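Local coordinates for protein carboxylesterase (Ferroplasma acidiphilum, PDB 3WJ2) that probably hydrolyses carboxylic esters as an alpha/beta-hydrolase-fold carboxylesterase from an acid-loving archaeon, at residues A138-K141 with K142-G145. Numbering follows the deposited sequence.
Sequences AKKK and KDFG
The carbonyl of Lys-140 accepts a hydrogen bond from the backbone N of Asp-143. Asp-143 N lies 2.9 Å from Lys-140 O, and the bond is bent, with an N-H...O angle of 137°. One residue on, Phe-144 N makes a weak bond of 3.1 Å to Lys-141 O. Within 142-145, Gly-145 N bonds to Lys-142 O at 3.0 Å. These successive i to i+3 bonds make a run of overlapping turns just after helix 125-139. Gly-145 follows with a phi of +69°, a conformation glycine adopts more easily than other residues.

The turns sit at the surface of the alpha/beta-hydrolase fold, in the crossover from helix 125-139 to strand 150-155. They form the first part of the loop that leads back to the central sheet.

The Phe-144 side chain is buried. The edge of its ring faces Lys-140 O, with CD2 3.4 Å from that oxygen and the oxygen in the ring plane. Beyond the turns, the ring meets Tyr-56 and packs on Tyr-136 and Ile-137 of the helix.

Among the charged groups, Lys-142 NZ and Asp-143 OD1 form a weak salt bridge of 3.5 Å. Asp-143 OD2 lies 3.5 Å from Lys-140 CB, against the aliphatic start of that chain. Asp-143 chi1 (-55°) sets CG beside its own backbone N, which keeps the carboxylate near Lys-140. Lys-140 also makes a cation-pi contact with Tyr-136. Lys-141 NZ is hydrogen-bonded to Gly-148 O, further along the same loop.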
ATOM      1  N   ALA B 138       3.807  -9.210 -40.543  1.00 16.38           N
ATOM      2  CA  ALA B 138       3.894  -7.839 -41.041  1.00 17.91           C
ATOM      3  C   ALA B 138       4.410  -7.833 -42.513  1.00 21.76           C
ATOM      4  O   ALA B 138       3.876  -7.071 -43.361  1.00 22.42           O
ATOM      5  CB  ALA B 138       4.734  -6.968 -40.214  1.00 17.84           C
ATOM      6  N   LYS B 139       5.399  -8.669 -42.807  1.00 21.93           N
ATOM      7  CA  LYS B 139       5.870  -8.711 -44.212  1.00 23.87           C
ATOM      8  C   LYS B 139       4.845  -9.272 -45.109  1.00 23.88           C
ATOM      9  O   LYS B 139       4.720  -8.792 -46.240  1.00 25.94           O
ATOM     10  CB  LYS B 139       7.111  -9.535 -44.353  1.00 26.49           C
ATOM     11  CG  LYS B 139       8.306  -8.868 -43.755  1.00 32.09           C
ATOM     12  CD  LYS B 139       9.558  -9.849 -43.731  1.00 39.15           C
ATOM     13  CE  LYS B 139       9.250 -11.377 -43.912  1.00 42.39           C
ATOM     14  NZ  LYS B 139      10.431 -12.220 -43.467  1.00 44.96           N
ATOM     15  N   LYS B 140       4.132 -10.298 -44.673  1.00 20.96           N
ATOM     16  CA  LYS B 140       3.208 -11.018 -45.525  1.00 22.75           C
ATOM     17  C   LYS B 140       1.764 -10.593 -45.282  1.00 21.81           C
ATOM     18  O   LYS B 140       0.876 -11.411 -45.336  1.00 22.21           O
ATOM     19  CB  LYS B 140       3.349 -12.538 -45.302  1.00 23.78           C
ATOM     20  CG  LYS B 140       4.772 -13.006 -45.654  1.00 30.99           C
ATOM     21  CD  LYS B 140       4.870 -14.471 -45.457  1.00 32.12           C
ATOM     22  CE  LYS B 140       6.352 -14.905 -45.471  1.00 39.09           C
ATOM     23  NZ  LYS B 140       7.057 -14.497 -46.761  1.00 41.96           N
ATOM     24  N   LYS B 141       1.545  -9.341 -44.872  1.00 23.64           N
ATOM     25  CA  LYS B 141       0.214  -8.963 -44.374  1.00 25.80           C
ATOM     26  C   LYS B 141      -0.891  -9.221 -45.400  1.00 28.75           C
ATOM     27  O   LYS B 141      -2.003  -9.644 -45.065  1.00 27.62           O
ATOM     28  CB  LYS B 141       0.193  -7.532 -43.762  1.00 27.07           C
ATOM     29  CG  LYS B 141       0.744  -6.470 -44.633  1.00 30.19           C
ATOM     30  CD  LYS B 141       0.210  -5.130 -44.264  1.00 37.79           C
ATOM     31  CE  LYS B 141       0.609  -4.632 -42.918  1.00 41.04           C
ATOM     32  NZ  LYS B 141       0.437  -3.135 -42.922  1.00 45.70           N
ATOM     33  N   LYS B 142      -0.562  -8.993 -46.668  1.00 31.74           N
ATOM     34  CA  LYS B 142      -1.585  -9.184 -47.678  1.00 34.33           C
ATOM     35  C   LYS B 142      -2.073 -10.670 -47.698  1.00 34.85           C
ATOM     36  O   LYS B 142      -3.263 -10.947 -47.904  1.00 35.01           O
ATOM     37  CB  LYS B 142      -1.145  -8.526 -49.007  1.00 35.73           C
ATOM     38  CG  LYS B 142      -0.125  -9.298 -49.846  1.00 41.86           C
ATOM     39  CD  LYS B 142       1.060  -8.430 -50.328  1.00 47.38           C
ATOM     40  CE  LYS B 142       2.321  -9.305 -50.551  1.00 48.44           C
ATOM     41  NZ  LYS B 142       2.407 -10.440 -49.550  1.00 49.12           N
ATOM     42  N   ASP B 143      -1.211 -11.624 -47.335  1.00 35.77           N
ATOM     43  CA  ASP B 143      -1.610 -13.053 -47.321  1.00 36.07           C
ATOM     44  C   ASP B 143      -2.621 -13.416 -46.248  1.00 34.39           C
ATOM     45  O   ASP B 143      -3.361 -14.397 -46.372  1.00 35.43           O
ATOM     46  CB  ASP B 143      -0.401 -13.976 -47.207  1.00 38.63           C
ATOM     47  CG  ASP B 143       0.624 -13.731 -48.293  1.00 40.67           C
ATOM     48  OD1 ASP B 143       0.301 -13.192 -49.390  1.00 47.85           O
ATOM     49  OD2 ASP B 143       1.783 -14.068 -48.032  1.00 45.86           O
ATOM     50  N   PHE B 144      -2.623 -12.632 -45.171  1.00 31.45           N
ATOM     51  CA  PHE B 144      -3.604 -12.767 -44.112  1.00 29.61           C
ATOM     52  C   PHE B 144      -4.778 -11.806 -44.253  1.00 29.99           C
ATOM     53  O   PHE B 144      -5.655 -11.769 -43.360  1.00 30.98           O
ATOM     54  CB  PHE B 144      -2.929 -12.558 -42.731  1.00 29.87           C
ATOM     55  CG  PHE B 144      -1.846 -13.579 -42.435  1.00 24.02           C
ATOM     56  CD1 PHE B 144      -2.118 -14.727 -41.678  1.00 28.42           C
ATOM     57  CD2 PHE B 144      -0.569 -13.401 -42.951  1.00 24.02           C
ATOM     58  CE1 PHE B 144      -1.121 -15.650 -41.431  1.00 26.87           C
ATOM     59  CE2 PHE B 144       0.420 -14.290 -42.743  1.00 24.87           C
ATOM     60  CZ  PHE B 144       0.180 -15.457 -42.003  1.00 23.11           C
ATOM     61  N   GLY B 145      -4.838 -11.084 -45.374  1.00 28.28           N
ATOM     62  CA  GLY B 145      -5.952 -10.129 -45.605  1.00 27.83           C
ATOM     63  C   GLY B 145      -5.922  -8.907 -44.701  1.00 26.67           C
ATOM     64  O   GLY B 145      -6.950  -8.276 -44.441  1.00 26.79           O
TER